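Local coordinates for syndapin (Drosophila melanogaster, PDB 3I2W), which probably takes part in endocytosis and in the internalization of plasma membrane proteins, binding phospholipid membranes through its dimeric F-BAR domain, at residues Asn25-Leu30 with Gln227-Ile232; Ile37-Ala42 with Lys85-Leu90; Leu55-Pro60 with Thr64-Trp69; Leu73-Arg78 with Glu253-Thr258. One frame throughout, in Å; residues are numbered along the deposited sequence.

Contact 1: residues Asn25-Leu30 with Gln227-Ile232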
loop_
_atom_site.group_PDB
_atom_site.type_symbol
_atom_site.label_atom_id
_atom_site.label_comp_id
_atom_site.label_asym_id
_atom_site.label_seq_id
_atom_site.Cartn_x
_atom_site.Cartn_y
_atom_site.Cartn_z
ATOM N N ASN B 25 18.723 1.326 11.819
ATOM C CA ASN B 25 17.563 2.181 11.950
ATOM C C ASN B 25 16.758 2.412 10.659
ATOM O O ASN B 25 15.552 2.374 10.667
ATOM C CB ASN B 25 17.967 3.518 12.500
ATOM C CG ASN B 25 18.265 3.463 13.949
ATOM O OD1 ASN B 25 17.799 2.591 14.671
ATOM N ND2 ASN B 25 19.075 4.389 14.397
ATOM N N ASP B 26 17.448 2.640 9.559
ATOM C CA ASP B 26 16.796 2.968 8.307
ATOM C C ASP B 26 15.966 1.790 7.843
ATOM O O ASP B 26 14.815 1.966 7.422
ATOM C CB ASP B 26 17.826 3.298 7.211
ATOM C CG ASP B 26 18.463 4.701 7.347
ATOM O OD1 ASP B 26 18.120 5.506 8.232
ATOM O OD2 ASP B 26 19.397 4.993 6.560
ATOM N N LEU B 27 16.549 0.598 7.891
ATOM C CA LEU B 27 15.846 -0.569 7.427
ATOM C C LEU B 27 14.601 -0.845 8.296
ATOM O O LEU B 27 13.527 -1.212 7.788
ATOM C CB LEU B 27 16.787 -1.723 7.456
ATOM C CG LEU B 27 16.331 -3.015 6.825
ATOM C CD1 LEU B 27 15.957 -2.938 5.358
ATOM C CD2 LEU B 27 17.525 -3.916 6.998
ATOM N N GLN B 28 14.726 -0.624 9.609
ATOM C CA GLN B 28 13.588 -0.866 10.470
ATOM C C GLN B 28 12.553 0.121 10.067
ATOM O O GLN B 28 11.409 -0.239 9.862
ATOM C CB GLN B 28 13.923 -0.752 11.952
ATOM C CG GLN B 28 14.585 -1.951 12.563
ATOM C CD GLN B 28 15.204 -1.617 13.942
ATOM O OE1 GLN B 28 14.565 -1.766 15.018
ATOM N NE2 GLN B 28 16.451 -1.137 13.913
ATOM N N GLN B 29 12.958 1.365 9.895
ATOM C CA GLN B 29 12.024 2.394 9.536
ATOM C C GLN B 29 11.365 2.149 8.196
ATOM O O GLN B 29 10.195 2.381 8.041
ATOM C CB GLN B 29 12.682 3.733 9.542
ATOM C CG GLN B 29 11.756 4.787 9.070
ATOM C CD GLN B 29 12.394 6.160 9.094
ATOM O OE1 GLN B 29 13.298 6.433 9.924
ATOM N NE2 GLN B 29 11.919 7.048 8.203
ATOM N N LEU B 30 12.097 1.661 7.222
ATOM C CA LEU B 30 11.535 1.418 5.915
ATOM C C LEU B 30 10.505 0.305 6.050
ATOM O O LEU B 30 9.408 0.411 5.519
ATOM C CB LEU B 30 12.661 1.074 4.927
ATOM C CG LEU B 30 12.424 0.609 3.491
ATOM C CD1 LEU B 30 13.628 0.735 2.559
ATOM C CD2 LEU B 30 11.983 -0.827 3.449
ATOM N N GLN B 227 25.931 -9.680 5.401
ATOM C CA GLN B 227 25.344 -10.961 5.216
ATOM C C GLN B 227 23.962 -10.915 5.862
ATOM O O GLN B 227 22.945 -11.242 5.248
ATOM C CB GLN B 227 26.251 -12.067 5.784
ATOM C CG GLN B 227 27.539 -12.204 4.996
ATOM C CD GLN B 227 28.464 -13.407 5.358
ATOM O OE1 GLN B 227 29.078 -13.972 4.442
ATOM N NE2 GLN B 227 28.607 -13.759 6.664
ATOM N N PHE B 228 23.919 -10.460 7.092
ATOM C CA PHE B 228 22.688 -10.286 7.791
ATOM C C PHE B 228 21.694 -9.506 6.951
ATOM O O PHE B 228 20.579 -9.973 6.753
ATOM C CB PHE B 228 22.988 -9.554 9.062
ATOM C CG PHE B 228 21.812 -9.302 9.888
ATOM C CD1 PHE B 228 21.156 -10.333 10.493
ATOM C CD2 PHE B 228 21.354 -8.022 10.080
ATOM C CE1 PHE B 228 20.053 -10.083 11.282
ATOM C CE2 PHE B 228 20.275 -7.767 10.859
ATOM C CZ PHE B 228 19.618 -8.796 11.455
ATOM N N PHE B 229 22.087 -8.346 6.439
ATOM C CA PHE B 229 21.136 -7.557 5.669
ATOM C C PHE B 229 20.615 -8.322 4.472
ATOM O O PHE B 229 19.450 -8.200 4.132
ATOM C CB PHE B 229 21.716 -6.196 5.245
ATOM C CG PHE B 229 21.591 -5.114 6.303
ATOM C CD1 PHE B 229 21.154 -3.868 5.964
ATOM C CD2 PHE B 229 21.931 -5.349 7.630
ATOM C CE1 PHE B 229 21.044 -2.885 6.934
ATOM C CE2 PHE B 229 21.832 -4.377 8.593
ATOM C CZ PHE B 229 21.423 -3.158 8.261
ATOM N N LYS B 230 21.459 -9.136 3.847
ATOM C CA LYS B 230 21.005 -9.939 2.730
ATOM C C LYS B 230 19.865 -10.908 3.159
ATOM O O LYS B 230 18.887 -11.120 2.419
ATOM C CB LYS B 230 22.168 -10.680 2.109
ATOM C CG LYS B 230 21.859 -11.080 0.709
ATOM C CD LYS B 230 22.622 -12.332 0.321
ATOM C CE LYS B 230 22.298 -12.721 -1.119
ATOM N NZ LYS B 230 23.441 -12.643 -2.026
ATOM N N GLU B 231 19.968 -11.442 4.374
ATOM C CA GLU B 231 19.044 -12.420 4.810
ATOM C C GLU B 231 17.705 -11.833 5.101
ATOM O O GLU B 231 16.688 -12.437 4.797
ATOM C CB GLU B 231 19.543 -13.074 6.107
ATOM C CG GLU B 231 20.793 -14.047 5.899
ATOM C CD GLU B 231 20.719 -14.800 4.467
ATOM O OE1 GLU B 231 19.651 -15.565 4.293
ATOM O OE2 GLU B 231 21.702 -14.594 3.562
ATOM N N ILE B 232 17.716 -10.702 5.789
ATOM C CA ILE B 232 16.531 -9.980 6.197
ATOM C C ILE B 232 15.813 -9.548 4.921
ATOM O O ILE B 232 14.634 -9.785 4.765
ATOM C CB ILE B 232 16.949 -8.758 6.997
ATOM C CG1 ILE B 232 17.427 -9.141 8.380
ATOM C CG2 ILE B 232 15.883 -7.730 7.060
ATOM C CD1 ILE B 232 16.415 -9.785 9.198
#
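Leu-27 and Phe-229 meet in the helical core of the F-BAR dimer, where helix 11-58 and the long helix 169-240 lie against each other across 197 residues of sequence. The contact is small, 130 Å² counted over both segments, and wholly apolar: three buried side chains make it. Its main element is a CH-pi interaction. Leu-27 CD2 sits over one face of the Phe-229 ring, 4.0 Å from the ring centroid and 25° off the normal, displaced toward the CD1-CE1 rim instead of standing over the middle. The side chains pass in opposite senses, and the leucine methyl reaches the ring from alongside. With CG of Leu-27 anti to the backbone N (chi1 -171°), the isobutyl group is carried out toward helix 169-240.

Plain aliphatic packing adds the rest. The methyl that covers the ring also touches the branch methyl of Ile-232, about one turn after Phe-229, and both Leu-27 and Ile-232 lean on Ile-98 of helix 63-105, which closes the three-helix core here. The second subunit reaches the same spot, its Glu-61 packing on Phe-229. On the Phe-229 side, Arg-225 makes a cation-pi contact with the ring. The closest atoms across the pair are Leu-27 CD2 and Phe-229 CE1, at 3.7 Å, while Leu-27 CD2 stands 4.2 Å from Ile-232 CG2.

Contact 2: residues Ile37-Ala42 with Lys85-Leu90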
loop_
_atom_site.group_PDB
_atom_site.type_symbol
_atom_site.label_atom_id
_atom_site.label_comp_id
_atom_site.label_asym_id
_atom_site.label_seq_id
_atom_site.Cartn_x
_atom_site.Cartn_y
_atom_site.Cartn_z
ATOM N N ILE B 37 1.450 1.031 5.389
ATOM C CA ILE B 37 0.738 0.977 4.158
ATOM C C ILE B 37 -0.140 -0.279 4.060
ATOM O O ILE B 37 -1.282 -0.190 3.593
ATOM C CB ILE B 37 1.669 1.162 2.976
ATOM C CG1 ILE B 37 1.957 2.639 2.858
ATOM C CG2 ILE B 37 1.046 0.670 1.695
ATOM C CD1 ILE B 37 3.264 2.952 2.204
ATOM N N GLU B 38 0.336 -1.420 4.530
ATOM C CA GLU B 38 -0.481 -2.611 4.391
ATOM C C GLU B 38 -1.602 -2.564 5.409
ATOM O O GLU B 38 -2.732 -2.858 5.057
ATOM C CB GLU B 38 0.327 -3.898 4.443
ATOM C CG GLU B 38 1.618 -3.849 3.624
ATOM C CD GLU B 38 1.388 -4.166 2.178
ATOM O OE1 GLU B 38 0.690 -5.130 1.933
ATOM O OE2 GLU B 38 1.896 -3.481 1.272
ATOM N N LYS B 39 -1.301 -2.155 6.641
ATOM C CA LYS B 39 -2.332 -1.894 7.674
ATOM C C LYS B 39 -3.365 -0.985 7.092
ATOM O O LYS B 39 -4.517 -1.244 7.235
ATOM C CB LYS B 39 -1.722 -1.176 8.888
ATOM C CG LYS B 39 -2.454 -1.317 10.207
ATOM C CD LYS B 39 -2.020 -0.247 11.275
ATOM C CE LYS B 39 -2.713 -0.512 12.657
ATOM N NZ LYS B 39 -2.613 -1.998 13.110
ATOM N N GLY B 40 -2.954 0.067 6.394
ATOM C CA GLY B 40 -3.860 1.098 5.935
ATOM C C GLY B 40 -4.809 0.606 4.856
ATOM O O GLY B 40 -5.916 1.101 4.754
ATOM N N TYR B 41 -4.371 -0.340 4.031
ATOM C CA TYR B 41 -5.147 -0.783 2.923
ATOM C C TYR B 41 -6.225 -1.635 3.553
ATOM O O TYR B 41 -7.400 -1.462 3.278
ATOM C CB TYR B 41 -4.254 -1.588 1.956
ATOM C CG TYR B 41 -4.906 -2.396 0.800
ATOM C CD1 TYR B 41 -5.942 -1.882 0.018
ATOM C CD2 TYR B 41 -4.437 -3.650 0.476
ATOM C CE1 TYR B 41 -6.521 -2.625 -1.028
ATOM C CE2 TYR B 41 -4.994 -4.406 -0.585
ATOM C CZ TYR B 41 -6.044 -3.888 -1.315
ATOM O OH TYR B 41 -6.546 -4.612 -2.376
ATOM N N ALA B 42 -5.806 -2.549 4.417
ATOM C CA ALA B 42 -6.697 -3.496 5.082
ATOM C C ALA B 42 -7.715 -2.727 5.906
ATOM O O ALA B 42 -8.891 -2.994 5.918
ATOM C CB ALA B 42 -5.887 -4.419 5.971
ATOM N N LYS B 85 -1.612 -9.682 8.074
ATOM C CA LYS B 85 -0.672 -10.700 8.409
ATOM C C LYS B 85 0.650 -10.299 7.812
ATOM O O LYS B 85 1.686 -10.631 8.357
ATOM C CB LYS B 85 -1.129 -12.028 7.817
ATOM C CG LYS B 85 -1.048 -13.187 8.790
ATOM C CD LYS B 85 -0.621 -14.526 8.114
ATOM C CE LYS B 85 0.934 -14.663 8.040
ATOM N NZ LYS B 85 1.465 -15.964 7.509
ATOM N N ILE B 86 0.662 -9.597 6.694
ATOM C CA ILE B 86 1.909 -9.099 6.186
ATOM C C ILE B 86 2.378 -7.982 7.114
ATOM O O ILE B 86 3.527 -7.919 7.518
ATOM C CB ILE B 86 1.766 -8.560 4.791
ATOM C CG1 ILE B 86 1.275 -9.648 3.864
ATOM C CG2 ILE B 86 3.087 -8.090 4.271
ATOM C CD1 ILE B 86 1.130 -9.157 2.479
ATOM N N LYS B 87 1.485 -7.106 7.501
ATOM C CA LYS B 87 1.845 -6.113 8.510
ATOM C C LYS B 87 2.447 -6.769 9.758
ATOM O O LYS B 87 3.402 -6.276 10.355
ATOM C CB LYS B 87 0.608 -5.313 8.870
ATOM C CG LYS B 87 0.884 -4.287 9.884
ATOM C CD LYS B 87 0.209 -4.613 11.180
ATOM C CE LYS B 87 0.888 -3.855 12.293
ATOM N NZ LYS B 87 0.070 -4.086 13.519
ATOM N N ASP B 88 1.880 -7.895 10.156
ATOM C CA ASP B 88 2.262 -8.484 11.396
ATOM C C ASP B 88 3.530 -9.255 11.193
ATOM O O ASP B 88 4.467 -9.172 12.026
ATOM C CB ASP B 88 1.145 -9.348 11.976
ATOM C CG ASP B 88 0.117 -8.528 12.818
ATOM O OD1 ASP B 88 0.256 -7.300 13.078
ATOM O OD2 ASP B 88 -0.890 -9.134 13.225
ATOM N N ASN B 89 3.599 -9.992 10.090
ATOM C CA ASN B 89 4.899 -10.581 9.771
ATOM C C ASN B 89 6.065 -9.628 9.657
ATOM O O ASN B 89 7.127 -9.966 10.136
ATOM C CB ASN B 89 4.862 -11.468 8.540
ATOM C CG ASN B 89 4.119 -12.724 8.794
ATOM O OD1 ASN B 89 3.892 -13.106 9.953
ATOM N ND2 ASN B 89 3.671 -13.353 7.740
ATOM N N LEU B 90 5.884 -8.457 9.024
ATOM C CA LEU B 90 6.977 -7.522 8.844
ATOM C C LEU B 90 7.361 -7.047 10.213
ATOM O O LEU B 90 8.523 -6.988 10.534
ATOM C CB LEU B 90 6.595 -6.335 7.990
ATOM C CG LEU B 90 6.270 -6.561 6.524
ATOM C CD1 LEU B 90 5.787 -5.277 5.955
ATOM C CD2 LEU B 90 7.401 -7.077 5.700
#
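The chains of Lys-39 and Lys-87 run abreast in the same direction along the outer side of the contact until the ammonium ends come to 3.4 Å from NZ of Lys-39 to NZ of Lys-87. Both atoms are donors, so this is an approach of like charges and not a bond. Lys-87 NZ has a partner of opposite charge in its own helix, Asp-88 OD1 at 3.2 Å, a salt bridge whose hydrogen bond is weak; it would offset part of the like-charge repulsion. Lys-87 gets there through a bend at chi2 (-112°), which turns the chain after CG, whereas Lys-39 stays extended until its last torsion.

Here helices 11-58 and 63-105 of the F-BAR bundle come close, with the CA atoms of Glu-38 and Lys-87 5.9 Å apart. Deeper in, the bent chain of Glu-38 passes Ile-86 at a slant, and the nearest atoms are Glu-38 OE1 and Ile-86 CD1 at 4.1 Å, a carboxylate oxygen beside a methyl. The polar end of Glu-38 is served by other partners: OE2 forms a salt bridge with Arg-34 and accepts a hydrogen bond from Tyr-41 OH of the second subunit. Across the dimer interface, Tyr-41 also stacks its ring on Tyr-41 of that subunit.

Contact 3: residues Leu55-Pro60 with Thr64-Trp69. With NA (sodium ion), chain G.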
loop_
_atom_site.group_PDB
_atom_site.type_symbol
_atom_site.label_atom_id
_atom_site.label_comp_id
_atom_site.label_asym_id
_atom_site.label_seq_id
_atom_site.Cartn_x
_atom_site.Cartn_y
_atom_site.Cartn_z
ATOM N N LEU B 55 -25.400 -0.794 3.866
ATOM C CA LEU B 55 -26.206 -0.236 2.790
ATOM C C LEU B 55 -26.936 -1.302 1.967
ATOM O O LEU B 55 -28.076 -1.105 1.611
ATOM C CB LEU B 55 -25.399 0.653 1.852
ATOM C CG LEU B 55 -24.823 1.950 2.423
ATOM C CD1 LEU B 55 -24.043 2.639 1.307
ATOM C CD2 LEU B 55 -25.885 2.858 3.045
ATOM N N ILE B 56 -26.299 -2.434 1.696
ATOM C CA ILE B 56 -26.979 -3.529 1.037
ATOM C C ILE B 56 -28.143 -4.121 1.842
ATOM O O ILE B 56 -29.241 -4.432 1.314
ATOM C CB ILE B 56 -26.031 -4.613 0.727
ATOM C CG1 ILE B 56 -24.958 -4.061 -0.233
ATOM C CG2 ILE B 56 -26.819 -5.766 0.128
ATOM C CD1 ILE B 56 -23.877 -5.015 -0.647
ATOM N N GLU B 57 -27.889 -4.242 3.137
ATOM C CA GLU B 57 -28.805 -4.853 4.055
ATOM C C GLU B 57 -30.081 -4.068 4.033
ATOM O O GLU B 57 -31.155 -4.593 3.734
ATOM C CB GLU B 57 -28.188 -4.777 5.426
ATOM C CG GLU B 57 -28.996 -5.486 6.497
ATOM C CD GLU B 57 -29.204 -6.945 6.163
ATOM O OE1 GLU B 57 -28.241 -7.579 5.630
ATOM O OE2 GLU B 57 -30.334 -7.443 6.424
ATOM N N LYS B 58 -29.915 -2.782 4.280
ATOM C CA LYS B 58 -30.958 -1.829 4.486
ATOM C C LYS B 58 -31.607 -1.450 3.145
ATOM O O LYS B 58 -32.775 -1.038 3.118
ATOM C CB LYS B 58 -30.301 -0.647 5.185
ATOM C CG LYS B 58 -31.090 0.614 5.416
ATOM C CD LYS B 58 -30.493 1.490 6.586
ATOM C CE LYS B 58 -29.036 2.004 6.328
ATOM N NZ LYS B 58 -28.862 2.658 4.987
ATOM N N GLY B 59 -30.887 -1.583 2.032
ATOM C CA GLY B 59 -31.477 -1.315 0.720
ATOM C C GLY B 59 -32.359 -2.424 0.134
ATOM O O GLY B 59 -32.623 -3.446 0.796
ATOM N N PRO B 60 -32.800 -2.249 -1.135
ATOM C CA PRO B 60 -33.796 -3.110 -1.815
ATOM C C PRO B 60 -33.331 -4.438 -2.377
ATOM O O PRO B 60 -34.150 -5.206 -2.806
ATOM C CB PRO B 60 -34.290 -2.255 -2.991
ATOM C CG PRO B 60 -33.519 -1.011 -2.939
ATOM C CD PRO B 60 -32.339 -1.191 -2.034
ATOM N N THR B 64 -30.824 -14.481 -3.173
ATOM C CA THR B 64 -29.497 -14.974 -3.412
ATOM C C THR B 64 -28.733 -13.915 -4.200
ATOM O O THR B 64 -27.550 -13.942 -4.303
ATOM C CB THR B 64 -29.580 -16.217 -4.245
ATOM O OG1 THR B 64 -30.139 -15.872 -5.510
ATOM C CG2 THR B 64 -30.453 -17.224 -3.591
ATOM N N THR B 65 -29.424 -12.967 -4.767
ATOM C CA THR B 65 -28.748 -11.932 -5.470
ATOM C C THR B 65 -28.113 -11.019 -4.429
ATOM O O THR B 65 -26.938 -10.645 -4.517
ATOM C CB THR B 65 -29.742 -11.199 -6.352
ATOM O OG1 THR B 65 -30.160 -12.081 -7.399
ATOM C CG2 THR B 65 -29.115 -9.972 -6.978
ATOM N N GLU B 66 -28.888 -10.675 -3.428
ATOM C CA GLU B 66 -28.320 -9.996 -2.290
ATOM C C GLU B 66 -27.073 -10.718 -1.837
ATOM O O GLU B 66 -26.022 -10.116 -1.702
ATOM C CB GLU B 66 -29.310 -9.931 -1.119
ATOM C CG GLU B 66 -29.082 -8.739 -0.215
ATOM C CD GLU B 66 -29.947 -8.777 1.000
ATOM O OE1 GLU B 66 -30.665 -9.789 1.174
ATOM O OE2 GLU B 66 -29.959 -7.793 1.768
ATOM N N ALA B 67 -27.198 -12.021 -1.609
ATOM C CA ALA B 67 -26.094 -12.823 -1.099
ATOM C C ALA B 67 -24.919 -12.750 -2.033
ATOM O O ALA B 67 -23.834 -12.617 -1.559
ATOM C CB ALA B 67 -26.517 -14.250 -0.860
ATOM N N ALA B 68 -25.117 -12.814 -3.350
ATOM C CA ALA B 68 -24.010 -12.546 -4.278
ATOM C C ALA B 68 -23.304 -11.205 -4.088
ATOM O O ALA B 68 -22.074 -11.196 -4.093
ATOM C CB ALA B 68 -24.407 -12.721 -5.711
ATOM N N TRP B 69 -24.058 -10.100 -3.922
ATOM C CA TRP B 69 -23.446 -8.796 -3.732
ATOM C C TRP B 69 -22.567 -8.940 -2.520
ATOM O O TRP B 69 -21.466 -8.412 -2.498
ATOM C CB TRP B 69 -24.424 -7.687 -3.358
ATOM C CG TRP B 69 -25.247 -6.961 -4.381
ATOM C CD1 TRP B 69 -26.201 -7.493 -5.218
ATOM C CD2 TRP B 69 -25.285 -5.553 -4.589
ATOM N NE1 TRP B 69 -26.783 -6.496 -5.980
ATOM C CE2 TRP B 69 -26.251 -5.296 -5.592
ATOM C CE3 TRP B 69 -24.594 -4.476 -4.034
ATOM C CZ2 TRP B 69 -26.535 -4.008 -6.032
ATOM C CZ3 TRP B 69 -24.867 -3.213 -4.480
ATOM C CH2 TRP B 69 -25.829 -2.979 -5.455
HETATM NA NA NA G . -31.584 -5.915 1.297
HETATM O O HOH W 1 -30.698 -9.022 4.284
HETATM O O HOH W 2 -33.669 -5.644 2.743
#
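The indole of Trp-69 receives the end of Ile-56 obliquely, with Ile-56 CD1 3.5 Å from Trp-69 CE3 and also close to the tryptophan CB. The other flat group is the carboxylate of Glu-66, which gives one oxygen to a sodium ion: OE2 binds it at 2.5 Å. Glu-66 has CG anti to its N (chi1 -152°) and continues extended, which takes the carboxylate across to the ion; on the way Glu-66 CG lies 3.8 Å from Ile-56 CG2, the two chains running in opposite senses.

Around the ion, the carbonyl oxygens of Ile-56 and Glu-57 coordinate at 2.8 Å and that of Gly-59 at 2.7 Å, joined by a water and by the carbonyl of Glu-61. A second water donates to Glu-57 OE2 and to Glu-66 OE2, linking two carboxylates of like charge; the sodium's positive charge probably eases their proximity. Trp-69 NE1 makes a weak hydrogen bond to Glu-61.

Three coordinating carbonyls thus come from the last turn of helix 11-58 and the residue that leaves it, a fourth, that of Glu-61, from the loop, and the carboxylate from helix 63-105: a sodium site built on the tight turn between the first two long helices of the F-BAR domain.

Contact 4: residues Leu73-Arg78 with Glu253-Thr258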
loop_
_atom_site.group_PDB
_atom_site.type_symbol
_atom_site.label_atom_id
_atom_site.label_comp_id
_atom_site.label_asym_id
_atom_site.label_seq_id
_atom_site.Cartn_x
_atom_site.Cartn_y
_atom_site.Cartn_z
ATOM N N LEU B 73 -17.985 -8.309 -0.271
ATOM C CA LEU B 73 -17.590 -7.798 1.040
ATOM C C LEU B 73 -16.808 -8.858 1.819
ATOM O O LEU B 73 -15.867 -8.557 2.542
ATOM C CB LEU B 73 -18.821 -7.338 1.841
ATOM C CG LEU B 73 -19.922 -6.462 1.173
ATOM C CD1 LEU B 73 -20.896 -6.042 2.208
ATOM C CD2 LEU B 73 -19.467 -5.190 0.460
ATOM N N THR B 74 -17.212 -10.104 1.681
ATOM C CA THR B 74 -16.450 -11.193 2.231
ATOM C C THR B 74 -15.039 -11.261 1.605
ATOM O O THR B 74 -14.096 -11.392 2.332
ATOM C CB THR B 74 -17.250 -12.486 2.090
ATOM O OG1 THR B 74 -18.137 -12.554 3.202
ATOM C CG2 THR B 74 -16.380 -13.709 2.097
ATOM N N GLU B 75 -14.930 -11.142 0.272
ATOM C CA GLU B 75 -13.651 -11.060 -0.460
ATOM C C GLU B 75 -12.693 -10.054 0.156
ATOM O O GLU B 75 -11.552 -10.369 0.474
ATOM C CB GLU B 75 -13.865 -10.604 -1.878
ATOM C CG GLU B 75 -12.631 -10.691 -2.672
ATOM C CD GLU B 75 -11.910 -9.353 -2.994
ATOM O OE1 GLU B 75 -12.403 -8.228 -2.700
ATOM O OE2 GLU B 75 -10.807 -9.487 -3.611
ATOM N N SER B 76 -13.163 -8.839 0.319
ATOM C CA SER B 76 -12.326 -7.808 0.785
ATOM C C SER B 76 -11.970 -8.077 2.252
ATOM O O SER B 76 -11.054 -7.466 2.802
ATOM C CB SER B 76 -13.075 -6.497 0.647
ATOM O OG SER B 76 -14.149 -6.452 1.581
ATOM N N GLU B 77 -12.705 -8.954 2.916
ATOM C CA GLU B 77 -12.389 -9.152 4.303
ATOM C C GLU B 77 -11.209 -10.099 4.430
ATOM O O GLU B 77 -10.274 -9.880 5.196
ATOM C CB GLU B 77 -13.631 -9.529 5.124
ATOM C CG GLU B 77 -14.190 -8.237 5.747
ATOM C CD GLU B 77 -15.494 -8.343 6.559
ATOM O OE1 GLU B 77 -15.962 -7.240 7.008
ATOM O OE2 GLU B 77 -16.059 -9.472 6.755
ATOM N N ARG B 78 -11.252 -11.120 3.604
ATOM C CA ARG B 78 -10.238 -12.098 3.528
ATOM C C ARG B 78 -8.970 -11.442 2.982
ATOM O O ARG B 78 -7.866 -11.820 3.352
ATOM C CB ARG B 78 -10.695 -13.216 2.589
ATOM C CG ARG B 78 -11.883 -14.083 3.038
ATOM C CD ARG B 78 -11.483 -15.347 3.838
ATOM N NE ARG B 78 -12.694 -16.107 4.202
ATOM C CZ ARG B 78 -13.699 -15.652 4.972
ATOM N NH1 ARG B 78 -13.663 -14.423 5.501
ATOM N NH2 ARG B 78 -14.737 -16.441 5.211
ATOM N N GLU B 253 -11.918 -18.782 -5.254
ATOM C CA GLU B 253 -12.750 -19.916 -5.446
ATOM C C GLU B 253 -14.130 -19.700 -4.757
ATOM O O GLU B 253 -15.192 -19.876 -5.347
ATOM C CB GLU B 253 -12.041 -21.149 -4.867
ATOM C CG GLU B 253 -12.909 -22.423 -4.991
ATOM C CD GLU B 253 -12.110 -23.724 -4.652
ATOM O OE1 GLU B 253 -10.940 -23.589 -4.080
ATOM O OE2 GLU B 253 -12.648 -24.883 -4.952
ATOM N N GLU B 254 -14.080 -19.294 -3.503
ATOM C CA GLU B 254 -15.228 -19.240 -2.654
ATOM C C GLU B 254 -16.069 -18.060 -3.040
ATOM O O GLU B 254 -17.289 -18.120 -3.107
ATOM C CB GLU B 254 -14.766 -19.070 -1.233
ATOM C CG GLU B 254 -15.661 -18.124 -0.431
ATOM C CD GLU B 254 -15.161 -17.777 1.016
ATOM O OE1 GLU B 254 -14.150 -17.080 1.243
ATOM O OE2 GLU B 254 -15.854 -18.159 1.959
ATOM N N PHE B 255 -15.396 -16.954 -3.324
ATOM C CA PHE B 255 -16.048 -15.774 -3.866
ATOM C C PHE B 255 -16.882 -16.100 -5.088
ATOM O O PHE B 255 -17.957 -15.582 -5.227
ATOM C CB PHE B 255 -15.008 -14.722 -4.156
ATOM C CG PHE B 255 -15.549 -13.450 -4.711
ATOM C CD1 PHE B 255 -16.901 -13.132 -4.625
ATOM C CD2 PHE B 255 -14.711 -12.542 -5.320
ATOM C CE1 PHE B 255 -17.427 -11.932 -5.167
ATOM C CE2 PHE B 255 -15.229 -11.356 -5.841
ATOM C CZ PHE B 255 -16.591 -11.060 -5.767
ATOM N N SER B 256 -16.445 -16.967 -5.981
ATOM C CA SER B 256 -17.328 -17.249 -7.109
ATOM C C SER B 256 -18.266 -18.383 -6.806
ATOM O O SER B 256 -19.192 -18.591 -7.499
ATOM C CB SER B 256 -16.580 -17.491 -8.412
ATOM O OG SER B 256 -15.691 -18.495 -8.189
ATOM N N HIS B 257 -18.060 -19.112 -5.731
ATOM C CA HIS B 257 -19.073 -20.067 -5.398
ATOM C C HIS B 257 -20.333 -19.256 -5.108
ATOM O O HIS B 257 -21.412 -19.556 -5.617
ATOM C CB HIS B 257 -18.673 -20.924 -4.220
ATOM C CG HIS B 257 -19.680 -21.985 -3.891
ATOM N ND1 HIS B 257 -20.043 -22.970 -4.794
ATOM C CD2 HIS B 257 -20.432 -22.192 -2.778
ATOM C CE1 HIS B 257 -20.965 -23.739 -4.245
ATOM N NE2 HIS B 257 -21.214 -23.291 -3.021
ATOM N N THR B 258 -20.182 -18.219 -4.294
ATOM C CA THR B 258 -21.272 -17.332 -3.975
ATOM C C THR B 258 -21.915 -16.708 -5.206
ATOM O O THR B 258 -23.114 -16.877 -5.422
ATOM C CB THR B 258 -20.791 -16.246 -3.106
ATOM O OG1 THR B 258 -20.194 -16.832 -1.943
ATOM C CG2 THR B 258 -21.949 -15.339 -2.725
#
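Glu-75 and Phe-255 both set their CG atoms anti to the backbone N (chi1 -172° and -180°), and each side chain leaves its helix toward the other. CB and CG of Glu-75 meet the ring, and the bend at chi2 turns the carboxylate away from it. CB stands over one face of the Phe-255 ring, shifted toward the rim, and CG of Glu-75 comes within 3.8 Å of Phe-255 CD2. The acid itself is bound by others: OE2 to the hydroxyl of Tyr-252, and OE1 in a salt bridge to Arg-34 of the second subunit. His-237 of that subunit meets the Phe-255 ring.

In the F-BAR fold this is the place where the short helix 247-260, downstream of the long helix 169-240, packs back on helix 63-105. The two local segments run antiparallel, at 170°, with axes 9.9 Å apart.

Toward the outer side, Arg-78 and Glu-254 pair by charge. Their side chains cross at about a right angle, and Arg-78 NE lies 3.4 Å from Glu-254 OE1. That oxygen sits well out of the guanidinium plane, so no N-H points at it and the attraction is electrostatic. A bend at chi2 carries the guanidinium of Arg-78 back alongside its own helix, toward Thr-74, with Thr-74 CG2 4.3 Å above its plane, off toward the rim. The same methyl of Thr-74 lies 4.1 Å from Glu-254 OE1.

In the fold
The four contacts are spread along one elongated helical domain. Contact 1 lies nearest the chain's centre, about 9 Å from it, and contact 3, with the sodium site, lies about 52 Å away. Contacts 2 and 3 both join helices 11-58 and 63-105, their centres about 29 Å apart, with contact 3 at the turn between these helices. Contacts 3 and 4 touch: Ala-67 O lies 3.5 Å from Thr-258 CG2, so helix 247-260 packs beside the helix that supplies Glu-66 to the ion. Contacts 1 and 2 share helix 11-58 at centres about 18 Å apart. All four reach the second subunit, whose Trp-69, a contact 3 residue, packs on Leu-27 of contact 1.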